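Local coordinates for mannose-specific lectin 2 chain 1 (Colocasia esculenta, PDB 5T1X), which binds mannose and agglutinates rabbit erythrocytes, this chain being one bulb-type lectin domain of a GNA-related lectin, at residues T56-L61 / S78-Y83. Residues are numbered along the deposited sequence; the frame is centred on the assembly and turned at random.
Sequences TDYGEL and SVKGNY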
# COMPACT_ATOMS: atom_id res chain seq x y z
N THR A 56 1.90 11.90 8.30
CA THR A 56 1.31 12.01 9.65
C THR A 56 0.30 10.89 9.91
O THR A 56 -0.11 10.17 8.99
CB THR A 56 0.65 13.39 9.87
OG1 THR A 56 -0.58 13.48 9.15
CG2 THR A 56 1.56 14.54 9.52
N ASP A 57 -0.11 10.76 11.19
CA ASP A 57 -1.10 9.79 11.65
C ASP A 57 -2.50 10.17 11.16
O ASP A 57 -3.44 9.42 11.39
CB ASP A 57 -1.07 9.66 13.18
CG ASP A 57 0.22 9.10 13.74
OD1 ASP A 57 0.96 8.43 12.99
OD2 ASP A 57 0.48 9.31 14.95
N TYR A 58 -2.63 11.29 10.43
CA TYR A 58 -3.89 11.75 9.84
C TYR A 58 -3.82 11.66 8.29
O TYR A 58 -4.76 12.08 7.61
CB TYR A 58 -4.23 13.17 10.31
CG TYR A 58 -4.38 13.26 11.81
CD1 TYR A 58 -5.61 13.03 12.42
CD2 TYR A 58 -3.29 13.55 12.62
CE1 TYR A 58 -5.75 13.09 13.81
CE2 TYR A 58 -3.41 13.59 14.01
CZ TYR A 58 -4.64 13.36 14.60
OH TYR A 58 -4.77 13.43 15.96
N GLY A 59 -2.74 11.08 7.78
CA GLY A 59 -2.54 10.84 6.36
C GLY A 59 -2.07 12.02 5.54
O GLY A 59 -2.24 12.03 4.33
N GLU A 60 -1.43 12.99 6.20
CA GLU A 60 -0.93 14.16 5.50
C GLU A 60 0.55 13.97 5.17
O GLU A 60 1.34 13.63 6.06
CB GLU A 60 -1.14 15.41 6.36
CG GLU A 60 -0.99 16.72 5.62
CD GLU A 60 -1.37 17.95 6.43
OE1 GLU A 60 -1.45 17.85 7.68
OE2 GLU A 60 -1.61 19.01 5.82
N LEU A 61 0.93 14.16 3.90
CA LEU A 61 2.34 14.15 3.50
C LEU A 61 2.98 15.47 3.93
O LEU A 61 2.36 16.52 3.75
CB LEU A 61 2.50 13.95 1.98
CG LEU A 61 2.22 12.55 1.44
CD1 LEU A 61 2.02 12.60 -0.05
CD2 LEU A 61 3.37 11.59 1.77
N SER A 78 -7.49 12.84 7.32
CA SER A 78 -8.62 12.01 7.74
C SER A 78 -8.45 11.68 9.24
O SER A 78 -7.82 12.46 9.96
CB SER A 78 -8.74 10.77 6.85
OG SER A 78 -9.93 10.06 7.12
N VAL A 79 -9.04 10.58 9.73
CA VAL A 79 -8.99 10.21 11.16
C VAL A 79 -7.60 9.73 11.58
O VAL A 79 -6.81 9.32 10.74
CB VAL A 79 -10.05 9.14 11.52
CG1 VAL A 79 -11.46 9.70 11.38
CG2 VAL A 79 -9.88 7.86 10.70
N LYS A 80 -7.32 9.75 12.89
CA LYS A 80 -6.03 9.25 13.39
C LYS A 80 -5.96 7.75 13.16
O LYS A 80 -6.91 7.02 13.46
CB LYS A 80 -5.81 9.60 14.87
CG LYS A 80 -4.39 9.38 15.35
CD LYS A 80 -4.26 9.75 16.82
CE LYS A 80 -2.81 9.80 17.24
NZ LYS A 80 -2.67 10.20 18.66
N GLY A 81 -4.86 7.31 12.59
CA GLY A 81 -4.65 5.90 12.29
C GLY A 81 -3.39 5.68 11.50
O GLY A 81 -2.48 6.51 11.54
N ASN A 82 -3.34 4.54 10.79
CA ASN A 82 -2.20 4.11 9.97
C ASN A 82 -2.49 4.35 8.51
O ASN A 82 -3.50 3.87 8.00
CB ASN A 82 -1.90 2.62 10.22
CG ASN A 82 -1.59 2.27 11.65
OD1 ASN A 82 -0.78 2.91 12.31
ND2 ASN A 82 -2.21 1.21 12.15
N TYR A 83 -1.58 5.07 7.84
CA TYR A 83 -1.75 5.44 6.43
C TYR A 83 -0.59 4.92 5.60
O TYR A 83 0.46 4.57 6.14
CB TYR A 83 -1.86 6.97 6.30
CG TYR A 83 -3.18 7.50 6.81
CD1 TYR A 83 -4.22 7.79 5.93
CD2 TYR A 83 -3.41 7.69 8.17
CE1 TYR A 83 -5.46 8.22 6.40
CE2 TYR A 83 -4.65 8.09 8.65
CZ TYR A 83 -5.68 8.36 7.76
OH TYR A 83 -6.91 8.76 8.20
O HOH W 1 0.22 5.97 12.18
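Two backbone hydrogen bonds join the hairpin loop 56-61 to 78-83: G81 N donates to D57 O at 2.8 Å, and S78 N to Y58 O. Between them K80 CA makes a CA-H...O contact with D57 O, at 3.3 Å. Beneath the type I turn T56-G59 lies the ring of Y83, whose CB points toward the turn; G59, with no side chain and a positive phi (80°), rests its CA on one face in a CH-pi contact, 3.6 Å from the ring centroid and 19° off its normal. At the ring's far end, Y83 OH donates to V79 O at 2.6 Å, on a lone pair, tying the tyrosine back to its own loop. Further out, the Y58 ring meets K80 obliquely: CE1 is 3.6 Å from K80 CB, while S78 O lies at the ring edge, near its plane. K80, with CG anti to the backbone N (chi1 -167°) and the chain extended beyond, runs alongside D57, but K80 NZ stays 4.9 Å from D57 OD2. A water bridges D57 OD1 and G81 O. Within the turn, T56 OG1 accepts from Y58 N, making an ST turn, and from E60 N. Y83 also packs on L55 and P98 and on I105 of the neighbouring chain. The contact joins the loop between strands 52-55 and 61-64 to the loop leading into strand 84-88, away from the mannose site. Backbone bonds and a buried tyrosine therefore fix the pairing, while the lysine and aspartate contribute aliphatic packing and, at most, a longer-range electrostatic attraction.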